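Local coordinates for aminotransferase, class III (Thermomicrobium roseum, PDB 6IO1), which catalyses amino-group transfer as a thermostable (S)-enantioselective omega-transaminase, with a pyridoxal 5'-phosphate cofactor bound here in its aminated form, at residues A102-L107 against F115-G120; I182-P187 against E210-R215; A203-E208 against V237-Y242; G270-M275 against I340-R345. All coordinates share one frame; numbering follows the deposited sequence.

Interaction 1: residues A102-L107 against F115-G120; sequences ARLAEL and FQFTSG
L104 and F115 carry a CH-pi contact: L104 CB stands 3.7 Å from the centroid of the F115 ring, on a line 19° off the ring normal. The methylene group therefore lies over one face, displaced toward the rim, and its nearest ring atom is F115 CZ at 3.5 Å from L104 CB. F115 has its CG anti to its own carbonyl carbon (chi1 -60°), which sends the ring out from the strand to the helix backbone; there F115 CE1 comes within 3.2 Å of A105 N, an oblique approach with no hydrogen bond.

The remaining contacts are apolar. A105 CB lies in the plane of the F115 ring, at its edge, 3.8 Å from F115 CE1. Two residues up the strand, F117 meets L104 differently: the two side chains come from opposite directions, and L104 CD1 touches the edge of the F117 ring, 3.6 Å from F117 CE1. L104 thus gives CB to a ring face and a methyl group to a ring edge. An alanine in place of F115 is likely to open a gap beneath the helix and strip L104 CB of its aromatic support.

No hydrogen bond joins the segments, whose helix and strand axes make an angle of 115°. Helix 95-107 packs across strand 112-118, which pairs with strand 299-304. Elsewhere on this helix R103 forms a salt bridge with D339 of helix 328-344, while A105 packs on H18 of the second subunit; beyond the strand's end, G120 touches the cofactor.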
loop_
_atom_site.group_PDB
_atom_site.type_symbol
_atom_site.label_atom_id
_atom_site.label_comp_id
_atom_site.label_asym_id
_atom_site.label_seq_id
_atom_site.Cartn_x
_atom_site.Cartn_y
_atom_site.Cartn_z
ATOM N N ALA B 102 -14.554 -14.001 7.105
ATOM C CA ALA B 102 -15.060 -15.318 7.494
ATOM C C ALA B 102 -14.714 -16.379 6.451
ATOM O O ALA B 102 -14.298 -17.498 6.793
ATOM C CB ALA B 102 -16.571 -15.253 7.717
ATOM N N ARG B 103 -14.876 -16.042 5.170
ATOM C CA ARG B 103 -14.583 -16.998 4.109
ATOM C C ARG B 103 -13.110 -17.381 4.103
ATOM O O ARG B 103 -12.767 -18.552 3.907
ATOM C CB ARG B 103 -14.993 -16.414 2.760
ATOM C CG ARG B 103 -15.052 -17.423 1.639
ATOM C CD ARG B 103 -15.808 -16.851 0.461
ATOM N NE ARG B 103 -16.073 -17.854 -0.562
ATOM C CZ ARG B 103 -16.578 -17.576 -1.758
ATOM N NH1 ARG B 103 -16.850 -16.320 -2.086
ATOM N NH2 ARG B 103 -16.793 -18.547 -2.633
ATOM N N LEU B 104 -12.222 -16.403 4.302
ATOM C CA LEU B 104 -10.797 -16.701 4.386
ATOM C C LEU B 104 -10.474 -17.540 5.612
ATOM O O LEU B 104 -9.573 -18.385 5.561
ATOM C CB LEU B 104 -9.989 -15.404 4.399
ATOM C CG LEU B 104 -9.981 -14.606 3.093
ATOM C CD1 LEU B 104 -9.101 -13.376 3.229
ATOM C CD2 LEU B 104 -9.525 -15.475 1.932
ATOM N N ALA B 105 -11.184 -17.317 6.721
ATOM C CA ALA B 105 -11.013 -18.183 7.883
ATOM C C ALA B 105 -11.348 -19.625 7.532
ATOM O O ALA B 105 -10.682 -20.558 7.995
ATOM C CB ALA B 105 -11.880 -17.694 9.041
ATOM N N GLU B 106 -12.382 -19.826 6.714
ATOM C CA GLU B 106 -12.696 -21.181 6.264
ATOM C C GLU B 106 -11.614 -21.723 5.332
ATOM O O GLU B 106 -11.157 -22.862 5.489
ATOM C CB GLU B 106 -14.059 -21.219 5.573
ATOM C CG GLU B 106 -14.365 -22.569 4.931
ATOM C CD GLU B 106 -15.810 -22.704 4.494
ATOM O OE1 GLU B 106 -16.063 -23.370 3.467
ATOM O OE2 GLU B 106 -16.693 -22.147 5.177
ATOM N N LEU B 107 -11.192 -20.918 4.353
ATOM C CA LEU B 107 -10.294 -21.409 3.309
ATOM C C LEU B 107 -8.884 -21.663 3.832
ATOM O O LEU B 107 -8.237 -22.639 3.430
ATOM C CB LEU B 107 -10.267 -20.425 2.139
ATOM C CG LEU B 107 -11.567 -20.358 1.337
ATOM C CD1 LEU B 107 -11.477 -19.318 0.232
ATOM C CD2 LEU B 107 -11.913 -21.726 0.765
ATOM N N PHE B 115 -8.166 -11.825 10.394
ATOM C CA PHE B 115 -7.602 -11.175 9.220
ATOM C C PHE B 115 -7.681 -9.659 9.317
ATOM O O PHE B 115 -8.673 -9.102 9.799
ATOM C CB PHE B 115 -8.315 -11.647 7.947
ATOM C CG PHE B 115 -8.213 -13.124 7.713
ATOM C CD1 PHE B 115 -9.125 -13.995 8.286
ATOM C CD2 PHE B 115 -7.198 -13.646 6.931
ATOM C CE1 PHE B 115 -9.025 -15.355 8.079
ATOM C CE2 PHE B 115 -7.094 -15.005 6.720
ATOM C CZ PHE B 115 -8.010 -15.862 7.295
ATOM N N GLN B 116 -6.618 -9.003 8.854
ATOM C CA GLN B 116 -6.603 -7.564 8.626
ATOM C C GLN B 116 -6.179 -7.314 7.188
ATOM O O GLN B 116 -5.139 -7.815 6.751
ATOM C CB GLN B 116 -5.659 -6.830 9.580
ATOM C CG GLN B 116 -5.735 -5.313 9.431
ATOM C CD GLN B 116 -4.769 -4.578 10.336
ATOM O OE1 GLN B 116 -3.749 -4.060 9.882
ATOM N NE2 GLN B 116 -5.089 -4.522 11.623
ATOM N N PHE B 117 -6.972 -6.541 6.461
ATOM C CA PHE B 117 -6.735 -6.359 5.039
ATOM C C PHE B 117 -5.857 -5.143 4.760
ATOM O O PHE B 117 -5.685 -4.254 5.597
ATOM C CB PHE B 117 -8.066 -6.253 4.300
ATOM C CG PHE B 117 -8.910 -7.488 4.421
ATOM C CD1 PHE B 117 -8.551 -8.650 3.759
ATOM C CD2 PHE B 117 -10.041 -7.500 5.220
ATOM C CE1 PHE B 117 -9.312 -9.795 3.876
ATOM C CE2 PHE B 117 -10.807 -8.644 5.340
ATOM C CZ PHE B 117 -10.443 -9.793 4.667
ATOM N N THR B 118 -5.270 -5.142 3.565
ATOM C CA THR B 118 -4.352 -4.122 3.078
ATOM C C THR B 118 -4.632 -3.938 1.589
ATOM O O THR B 118 -5.609 -4.470 1.052
ATOM C CB THR B 118 -2.883 -4.510 3.315
ATOM O OG1 THR B 118 -2.559 -5.662 2.527
ATOM C CG2 THR B 118 -2.606 -4.804 4.786
ATOM N N SER B 119 -3.773 -3.177 0.914
ATOM C CA SER B 119 -3.898 -2.965 -0.521
ATOM C C SER B 119 -2.774 -3.592 -1.337
ATOM O O SER B 119 -2.786 -3.471 -2.565
ATOM C CB SER B 119 -3.974 -1.465 -0.826
ATOM O OG SER B 119 -5.166 -0.902 -0.310
ATOM N N GLY B 120 -1.814 -4.261 -0.705
ATOM C CA GLY B 120 -0.713 -4.825 -1.467
ATOM C C GLY B 120 0.136 -5.756 -0.634
ATOM O O GLY B 120 -0.029 -5.871 0.583
#

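Interaction 2: residues I182-P187 against E210-R215; sequences IHLTAP and EETIER
T212 faces the strand from helix 210-215 and is met by both I182 and L184. I182 and T212 slide past one another in opposite directions, methyl beside methyl, with I182 CG2 4.0 Å from T212 CG2. In both residues CG2 lies anti to the backbone N, while CG1 of I182 (chi1 -59°) and OG1 of T212 (chi1 -66°) sit beside it; this turns the two methyls into the space between strand and helix. L184 instead crosses T212 obliquely: L184 CD2 fits against the branch point, 4.0 Å from T212 CB and 3.9 Å from T212 OG1. That hydroxyl oxygen is hydrogen-bonded to E208 O one turn back, so its polar demand is met within the helix. One turn on, R215 reaches the border of the contact, its guanidinium edge turned to I182, with NH2 4.2 Å from I182 CG2.

The axes of strand 182-184 and helix 210-215 make an angle of 163° and approach to 10.5 Å. This geometry belongs to a beta-alpha-beta crossover: strand 181-184, outermost within the chain, leads through helix 198-216 to parallel strand 221-226, as in the large domain of fold-type I aminotransferases.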
loop_
_atom_site.group_PDB
_atom_site.type_symbol
_atom_site.label_atom_id
_atom_site.label_comp_id
_atom_site.label_asym_id
_atom_site.label_seq_id
_atom_site.Cartn_x
_atom_site.Cartn_y
_atom_site.Cartn_z
ATOM N N ILE B 182 17.792 -10.502 9.598
ATOM C CA ILE B 182 18.899 -11.425 9.383
ATOM C C ILE B 182 18.576 -12.262 8.155
ATOM O O ILE B 182 17.476 -12.817 8.050
ATOM C CB ILE B 182 19.135 -12.320 10.612
ATOM C CG1 ILE B 182 19.436 -11.456 11.835
ATOM C CG2 ILE B 182 20.267 -13.302 10.351
ATOM C CD1 ILE B 182 18.996 -12.069 13.133
ATOM N N HIS B 183 19.530 -12.359 7.236
ATOM C CA HIS B 183 19.313 -13.022 5.957
ATOM C C HIS B 183 20.039 -14.358 5.935
ATOM O O HIS B 183 21.252 -14.418 6.165
ATOM C CB HIS B 183 19.761 -12.130 4.802
ATOM C CG HIS B 183 18.883 -10.935 4.615
ATOM N ND1 HIS B 183 19.142 -9.718 5.207
ATOM C CD2 HIS B 183 17.718 -10.788 3.942
ATOM C CE1 HIS B 183 18.187 -8.865 4.887
ATOM N NE2 HIS B 183 17.310 -9.489 4.121
ATOM N N LEU B 184 19.289 -15.420 5.660
ATOM C CA LEU B 184 19.815 -16.767 5.522
ATOM C C LEU B 184 20.090 -17.071 4.049
ATOM O O LEU B 184 19.717 -16.314 3.150
ATOM C CB LEU B 184 18.835 -17.782 6.112
ATOM C CG LEU B 184 18.393 -17.642 7.568
ATOM C CD1 LEU B 184 17.072 -18.360 7.812
ATOM C CD2 LEU B 184 19.458 -18.177 8.499
ATOM N N THR B 185 20.765 -18.192 3.802
ATOM C CA THR B 185 21.013 -18.614 2.430
ATOM C C THR B 185 19.736 -19.145 1.790
ATOM O O THR B 185 18.880 -19.739 2.451
ATOM C CB THR B 185 22.102 -19.687 2.362
ATOM O OG1 THR B 185 21.590 -20.932 2.855
ATOM C CG2 THR B 185 23.318 -19.274 3.169
ATOM N N ALA B 186 19.589 -18.879 0.489
ATOM C CA ALA B 186 18.419 -19.359 -0.283
ATOM C C ALA B 186 18.564 -20.864 -0.541
ATOM O O ALA B 186 19.699 -21.307 -0.804
ATOM C CB ALA B 186 18.326 -18.591 -1.577
ATOM N N PRO B 187 17.473 -21.662 -0.527
ATOM C CA PRO B 187 17.565 -23.096 -0.814
ATOM C C PRO B 187 17.566 -23.199 -2.345
ATOM O O PRO B 187 16.582 -23.625 -2.919
ATOM C CB PRO B 187 16.253 -23.640 -0.237
ATOM C CG PRO B 187 15.278 -22.495 -0.409
ATOM C CD PRO B 187 16.104 -21.238 -0.222
ATOM N N GLU B 210 19.913 -23.406 12.545
ATOM C CA GLU B 210 20.102 -23.622 13.976
ATOM C C GLU B 210 21.283 -22.818 14.506
ATOM O O GLU B 210 21.194 -22.178 15.562
ATOM C CB GLU B 210 20.295 -25.111 14.264
ATOM C CG GLU B 210 19.110 -25.985 13.883
ATOM C CD GLU B 210 18.765 -26.995 14.958
ATOM O OE1 GLU B 210 18.595 -26.588 16.126
ATOM O OE2 GLU B 210 18.671 -28.197 14.634
ATOM N N GLU B 211 22.409 -22.843 13.788
ATOM C CA GLU B 211 23.587 -22.118 14.255
ATOM C C GLU B 211 23.360 -20.609 14.224
ATOM O O GLU B 211 23.834 -19.887 15.113
ATOM C CB GLU B 211 24.807 -22.546 13.443
ATOM C CG GLU B 211 25.151 -24.003 13.719
ATOM C CD GLU B 211 26.543 -24.404 13.283
ATOM O OE1 GLU B 211 27.478 -24.264 14.094
ATOM O OE2 GLU B 211 26.692 -24.896 12.146
ATOM N N THR B 212 22.639 -20.105 13.215
ATOM C CA THR B 212 22.310 -18.681 13.191
ATOM C C THR B 212 21.434 -18.302 14.378
ATOM O O THR B 212 21.657 -17.267 15.024
ATOM C CB THR B 212 21.621 -18.320 11.876
ATOM O OG1 THR B 212 22.544 -18.486 10.792
ATOM C CG2 THR B 212 21.143 -16.875 11.908
ATOM N N ILE B 213 20.439 -19.138 14.690
ATOM C CA ILE B 213 19.573 -18.871 15.835
ATOM C C ILE B 213 20.387 -18.851 17.121
ATOM O O ILE B 213 20.204 -17.977 17.979
ATOM C CB ILE B 213 18.440 -19.912 15.901
ATOM C CG1 ILE B 213 17.451 -19.703 14.754
ATOM C CG2 ILE B 213 17.727 -19.843 17.242
ATOM C CD1 ILE B 213 16.399 -20.786 14.660
ATOM N N GLU B 214 21.307 -19.806 17.271
ATOM C CA GLU B 214 22.155 -19.834 18.459
ATOM C C GLU B 214 23.033 -18.588 18.561
ATOM O O GLU B 214 23.201 -18.034 19.652
ATOM C CB GLU B 214 23.001 -21.107 18.473
ATOM C CG GLU B 214 22.210 -22.353 18.845
ATOM C CD GLU B 214 21.375 -22.163 20.099
ATOM O OE1 GLU B 214 21.952 -22.171 21.207
ATOM O OE2 GLU B 214 20.142 -22.000 19.978
ATOM N N ARG B 215 23.619 -18.142 17.445
ATOM C CA ARG B 215 24.461 -16.944 17.481
ATOM C C ARG B 215 23.667 -15.723 17.898
ATOM O O ARG B 215 24.085 -14.954 18.776
ATOM C CB ARG B 215 25.071 -16.684 16.118
ATOM C CG ARG B 215 26.120 -15.630 16.090
ATOM C CD ARG B 215 26.391 -15.364 14.624
ATOM N NE ARG B 215 25.288 -14.753 13.866
ATOM C CZ ARG B 215 25.035 -14.950 12.564
ATOM N NH1 ARG B 215 25.786 -15.760 11.818
ATOM N NH2 ARG B 215 24.014 -14.326 11.992
#

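Interaction 3: residues A203-E208 against V237-Y242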
loop_
_atom_site.group_PDB
_atom_site.type_symbol
_atom_site.label_atom_id
_atom_site.label_comp_id
_atom_site.label_asym_id
_atom_site.label_seq_id
_atom_site.Cartn_x
_atom_site.Cartn_y
_atom_site.Cartn_z
ATOM N N ALA B 203 19.733 -30.901 5.172
ATOM C CA ALA B 203 20.492 -30.999 6.416
ATOM C C ALA B 203 21.416 -29.800 6.586
ATOM O O ALA B 203 21.517 -29.230 7.681
ATOM C CB ALA B 203 21.288 -32.303 6.447
ATOM N N ARG B 204 22.084 -29.389 5.504
ATOM C CA ARG B 204 22.958 -28.221 5.575
ATOM C C ARG B 204 22.168 -26.962 5.911
ATOM O O ARG B 204 22.600 -26.145 6.737
ATOM C CB ARG B 204 23.686 -28.023 4.248
ATOM C CG ARG B 204 24.760 -29.035 3.909
ATOM C CD ARG B 204 25.485 -28.561 2.660
ATOM N NE ARG B 204 26.670 -29.347 2.334
ATOM C CZ ARG B 204 27.562 -28.989 1.416
ATOM N NH1 ARG B 204 27.412 -27.849 0.757
ATOM N NH2 ARG B 204 28.613 -29.758 1.171
ATOM N N LEU B 205 21.004 -26.788 5.278
ATOM C CA LEU B 205 20.186 -25.608 5.543
ATOM C C LEU B 205 19.689 -25.587 6.984
ATOM O O LEU B 205 19.683 -24.533 7.635
ATOM C CB LEU B 205 19.015 -25.557 4.562
ATOM C CG LEU B 205 19.405 -25.465 3.085
ATOM C CD1 LEU B 205 18.271 -25.944 2.194
ATOM C CD2 LEU B 205 19.822 -24.048 2.717
ATOM N N VAL B 206 19.271 -26.745 7.501
ATOM C CA VAL B 206 18.815 -26.832 8.885
ATOM C C VAL B 206 19.951 -26.494 9.841
ATOM O O VAL B 206 19.760 -25.779 10.833
ATOM C CB VAL B 206 18.237 -28.231 9.167
ATOM C CG1 VAL B 206 18.065 -28.453 10.663
ATOM C CG2 VAL B 206 16.917 -28.412 8.443
ATOM N N GLN B 207 21.153 -27.004 9.555
ATOM C CA GLN B 207 22.305 -26.705 10.399
ATOM C C GLN B 207 22.607 -25.213 10.405
ATOM O O GLN B 207 22.873 -24.625 11.465
ATOM C CB GLN B 207 23.513 -27.498 9.902
ATOM C CG GLN B 207 24.771 -27.367 10.733
ATOM C CD GLN B 207 25.810 -28.400 10.345
ATOM O OE1 GLN B 207 25.970 -29.420 11.015
ATOM N NE2 GLN B 207 26.512 -28.148 9.245
ATOM N N GLU B 208 22.556 -24.581 9.231
ATOM C CA GLU B 208 22.790 -23.143 9.166
ATOM C C GLU B 208 21.744 -22.373 9.963
ATOM O O GLU B 208 22.082 -21.437 10.698
ATOM C CB GLU B 208 22.804 -22.676 7.714
ATOM C CG GLU B 208 22.753 -21.171 7.584
ATOM C CD GLU B 208 22.361 -20.725 6.206
ATOM O OE1 GLU B 208 22.364 -21.571 5.285
ATOM O OE2 GLU B 208 22.025 -19.532 6.041
ATOM N N VAL B 237 12.559 -23.278 -6.259
ATOM C CA VAL B 237 11.740 -24.353 -5.713
ATOM C C VAL B 237 12.555 -25.048 -4.630
ATOM O O VAL B 237 13.654 -25.549 -4.910
ATOM C CB VAL B 237 11.297 -25.337 -6.807
ATOM C CG1 VAL B 237 10.365 -26.390 -6.228
ATOM C CG2 VAL B 237 10.621 -24.590 -7.947
ATOM N N PRO B 238 12.071 -25.097 -3.393
ATOM C CA PRO B 238 12.869 -25.664 -2.309
ATOM C C PRO B 238 13.006 -27.165 -2.476
ATOM O O PRO B 238 12.163 -27.805 -3.122
ATOM C CB PRO B 238 12.055 -25.312 -1.056
ATOM C CG PRO B 238 10.649 -25.263 -1.547
ATOM C CD PRO B 238 10.730 -24.688 -2.939
ATOM N N PRO B 239 14.056 -27.763 -1.920
ATOM C CA PRO B 239 14.197 -29.217 -2.014
ATOM C C PRO B 239 13.134 -29.908 -1.177
ATOM O O PRO B 239 12.548 -29.329 -0.260
ATOM C CB PRO B 239 15.602 -29.477 -1.463
ATOM C CG PRO B 239 15.860 -28.325 -0.554
ATOM C CD PRO B 239 15.167 -27.144 -1.177
ATOM N N ASP B 240 12.878 -31.167 -1.522
ATOM C CA ASP B 240 11.883 -31.947 -0.800
ATOM C C ASP B 240 12.268 -32.074 0.668
ATOM O O ASP B 240 13.419 -32.377 0.997
ATOM C CB ASP B 240 11.733 -33.324 -1.443
ATOM C CG ASP B 240 11.262 -33.245 -2.884
ATOM O OD1 ASP B 240 10.464 -32.337 -3.200
ATOM O OD2 ASP B 240 11.684 -34.091 -3.699
ATOM N N GLY B 241 11.298 -31.838 1.551
ATOM C CA GLY B 241 11.524 -31.933 2.978
ATOM C C GLY B 241 12.074 -30.682 3.630
ATOM O O GLY B 241 12.276 -30.680 4.851
ATOM N N TYR B 242 12.329 -29.624 2.858
ATOM C CA TYR B 242 12.907 -28.404 3.416
ATOM C C TYR B 242 11.964 -27.750 4.419
ATOM O O TYR B 242 12.348 -27.462 5.562
ATOM C CB TYR B 242 13.249 -27.436 2.278
ATOM C CG TYR B 242 13.515 -26.009 2.709
ATOM C CD1 TYR B 242 14.788 -25.607 3.089
ATOM C CD2 TYR B 242 12.500 -25.059 2.714
ATOM C CE1 TYR B 242 15.042 -24.306 3.476
ATOM C CE2 TYR B 242 12.743 -23.755 3.102
ATOM C CZ TYR B 242 14.016 -23.384 3.481
ATOM O OH TYR B 242 14.265 -22.087 3.865
#
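The shortest polar bond beside the L205-Y242 contact is a probable hydrogen bond between E208 OE1 and T185 OG1, which ties this helix to the chain just after strand 181-184. No hydrogen bond crosses between 203-208 and 237-242 themselves; their contact is apolar and buried.

L205 and Y242 cross at about a right angle. A single methyl does the touching, L205 CD1, which approaches the ring obliquely at 3.6 Å from Y242 CD1 and 3.8 Å from Y242 CE1. With CG anti to its backbone N (chi1 165°), Y242 swings its ring back from the helix start toward L205, and the hydroxyl beyond it is hydrogen-bonded to R150 NH1. That bond gives the far end of the ring a fixed polar partner while the CD1-CE1 bond of the ring packs on the leucine. The same L205 methyl also reaches the rim of a proline ring, more loosely, at 4.4 Å from P239 CG. P239 packs in turn on F201 and V202 of helix 198-216, the helix that carries L205.

A type II turn from P239 to Y242 places both partners, closed by Y242 N to P239 O at 3.1 Å. G241 has positive phi (86°), where a CB would strike the carbonyl oxygen of D240; it is also the N-cap residue of helix 242-253. The contact thus joins helix 198-216 to the start of helix 242-253. These helices belong to successive beta-alpha-beta crossovers, the second connecting strands 221-226 and 256-260, in the layered alpha/beta architecture of fold-type I aminotransferases.

Interaction 4: residues G270-M275 against I340-R345; sequences GTLFGM and ILLAER
L272, which meets L341 and L342, is led in by a sharply turned backbone. G270 has a positive phi (106°), at which a CB would run into the carbonyl oxygen of T269. T271 then bridges the leucine: its OG1 donates to F273 O at 2.7 Å, but from above the carbonyl plane, 51° out of it, so this short bond does not follow a lone pair.

L272 holds the whole contact on this side. Its CG lies anti to the backbone N (chi1 -172°), which carries the two methyl groups out to the helix, one for each partner. L272 CD1 crosses toward L341 CD2 at 4.0 Å, and L272 CD2 comes within 4.3 Å of L342 CD2. These are van der Waals contacts of modest extent, 94 Å² in all, without a polar bond between the segments. On its own side L272 CG rests 3.7 Å above the F273 ring plane, offset toward the rim. F273 is itself stacked with F108 and edge-to-face with F266. G274 and M275 then point their amide N-H groups to the two carboxylate oxygens of E261.

Across the contact, helix 328-344 is just ending: R345 is the C-prime residue of a Schellman motif, in which L346 N bonds to L341 O and R345 N, weakly, to L342 O. The leucine cluster sits where three helices come together: L341 packs on L346 of helix 346-361, L342 on R103 of helix 95-107, and L272 on L107 of that same helix.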
loop_
_atom_site.group_PDB
_atom_site.type_symbol
_atom_site.label_atom_id
_atom_site.label_comp_id
_atom_site.label_asym_id
_atom_site.label_seq_id
_atom_site.Cartn_x
_atom_site.Cartn_y
_atom_site.Cartn_z
ATOM N N GLY B 270 -0.825 -25.207 -7.818
ATOM C CA GLY B 270 -1.555 -26.445 -8.009
ATOM C C GLY B 270 -2.455 -26.804 -6.850
ATOM O O GLY B 270 -3.260 -27.736 -6.971
ATOM N N THR B 271 -2.335 -26.094 -5.732
ATOM C CA THR B 271 -3.272 -26.149 -4.623
ATOM C C THR B 271 -3.712 -24.723 -4.338
ATOM O O THR B 271 -3.124 -23.765 -4.846
ATOM C CB THR B 271 -2.653 -26.773 -3.366
ATOM O OG1 THR B 271 -1.486 -26.032 -2.992
ATOM C CG2 THR B 271 -2.271 -28.226 -3.615
ATOM N N LEU B 272 -4.755 -24.578 -3.519
ATOM C CA LEU B 272 -5.257 -23.240 -3.221
ATOM C C LEU B 272 -4.175 -22.373 -2.586
ATOM O O LEU B 272 -4.020 -21.201 -2.945
ATOM C CB LEU B 272 -6.484 -23.318 -2.315
ATOM C CG LEU B 272 -7.197 -21.978 -2.117
ATOM C CD1 LEU B 272 -7.542 -21.355 -3.463
ATOM C CD2 LEU B 272 -8.443 -22.140 -1.263
ATOM N N PHE B 273 -3.409 -22.932 -1.653
ATOM C CA PHE B 273 -2.314 -22.214 -1.022
ATOM C C PHE B 273 -1.063 -23.078 -1.009
ATOM O O PHE B 273 -1.137 -24.310 -0.973
ATOM C CB PHE B 273 -2.674 -21.783 0.403
ATOM C CG PHE B 273 -3.891 -20.909 0.477
ATOM C CD1 PHE B 273 -3.887 -19.647 -0.093
ATOM C CD2 PHE B 273 -5.041 -21.350 1.110
ATOM C CE1 PHE B 273 -5.005 -18.839 -0.031
ATOM C CE2 PHE B 273 -6.163 -20.546 1.177
ATOM C CZ PHE B 273 -6.145 -19.290 0.606
ATOM N N GLY B 274 0.093 -22.412 -1.049
ATOM C CA GLY B 274 1.356 -23.128 -1.044
ATOM C C GLY B 274 1.616 -23.893 0.240
ATOM O O GLY B 274 2.338 -24.895 0.230
ATOM N N MET B 275 1.056 -23.425 1.363
ATOM C CA MET B 275 1.224 -24.136 2.629
ATOM C C MET B 275 0.735 -25.575 2.525
ATOM O O MET B 275 1.313 -26.480 3.139
ATOM C CB MET B 275 0.506 -23.396 3.768
ATOM C CG MET B 275 -1.009 -23.262 3.628
ATOM S SD MET B 275 -1.731 -22.006 4.709
ATOM C CE MET B 275 -1.969 -22.919 6.231
ATOM N N ILE B 340 -15.482 -17.699 -8.484
ATOM C CA ILE B 340 -15.050 -18.243 -9.769
ATOM C C ILE B 340 -13.889 -19.219 -9.586
ATOM O O ILE B 340 -13.862 -20.293 -10.200
ATOM C CB ILE B 340 -14.691 -17.103 -10.737
ATOM C CG1 ILE B 340 -15.938 -16.274 -11.049
ATOM C CG2 ILE B 340 -14.085 -17.658 -12.017
ATOM C CD1 ILE B 340 -15.682 -15.099 -11.960
ATOM N N LEU B 341 -12.916 -18.863 -8.745
ATOM C CA LEU B 341 -11.736 -19.702 -8.550
ATOM C C LEU B 341 -12.109 -21.062 -7.971
ATOM O O LEU B 341 -11.626 -22.102 -8.435
ATOM C CB LEU B 341 -10.738 -18.981 -7.642
ATOM C CG LEU B 341 -9.290 -19.479 -7.581
ATOM C CD1 LEU B 341 -8.562 -19.186 -8.881
ATOM C CD2 LEU B 341 -8.562 -18.844 -6.406
ATOM N N LEU B 342 -12.965 -21.074 -6.946
ATOM C CA LEU B 342 -13.387 -22.333 -6.340
ATOM C C LEU B 342 -14.283 -23.132 -7.278
ATOM O O LEU B 342 -14.115 -24.348 -7.421
ATOM C CB LEU B 342 -14.098 -22.062 -5.013
ATOM C CG LEU B 342 -13.277 -21.365 -3.927
ATOM C CD1 LEU B 342 -14.152 -21.020 -2.732
ATOM C CD2 LEU B 342 -12.095 -22.222 -3.501
ATOM N N ALA B 343 -15.253 -22.467 -7.917
ATOM C CA ALA B 343 -16.187 -23.182 -8.783
ATOM C C ALA B 343 -15.466 -23.835 -9.955
ATOM O O ALA B 343 -15.757 -24.983 -10.311
ATOM C CB ALA B 343 -17.273 -22.229 -9.283
ATOM N N GLU B 344 -14.517 -23.127 -10.560
ATOM C CA GLU B 344 -13.766 -23.674 -11.677
ATOM C C GLU B 344 -12.567 -24.495 -11.227
ATOM O O GLU B 344 -11.920 -25.127 -12.068
ATOM C CB GLU B 344 -13.318 -22.544 -12.610
ATOM C CG GLU B 344 -14.486 -21.757 -13.191
ATOM C CD GLU B 344 -14.056 -20.703 -14.193
ATOM O OE1 GLU B 344 -12.846 -20.618 -14.490
ATOM O OE2 GLU B 344 -14.931 -19.958 -14.682
ATOM N N ARG B 345 -12.279 -24.514 -9.927
ATOM C CA ARG B 345 -11.202 -25.320 -9.355
ATOM C C ARG B 345 -9.891 -25.100 -10.111
ATOM O O ARG B 345 -9.218 -26.038 -10.547
ATOM C CB ARG B 345 -11.610 -26.795 -9.332
ATOM C CG ARG B 345 -12.819 -27.068 -8.432
ATOM C CD ARG B 345 -13.107 -28.546 -8.329
ATOM N NE ARG B 345 -12.236 -29.139 -7.325
ATOM C CZ ARG B 345 -12.341 -28.944 -6.010
ATOM N NH1 ARG B 345 -11.476 -29.526 -5.203
ATOM N NH2 ARG B 345 -13.311 -28.192 -5.505
#

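No hydrogen bond or salt bridge crosses any of the four contacts, which differ in burial and partners. Interactions 1 and 3 are fully buried and use aromatic rings; interactions 2 and 4 are partly buried and mainly aliphatic, though interaction 2 also sets a hydroxyl and a guanidinium edge against aliphatic groups. Interactions 1 and 2 pack helices on the two strands outermost in the same sheet within this chain, their centres about 30 Å apart. Interactions 2 and 3 share helix 198-216, and P187 CB touches P239 CD at 3.8 Å. Interactions 1 and 4 also join directly, L107 O lying 3.7 Å from F273 CE2. Interaction 1 alone includes a cofactor-pocket residue and reaches the second subunit.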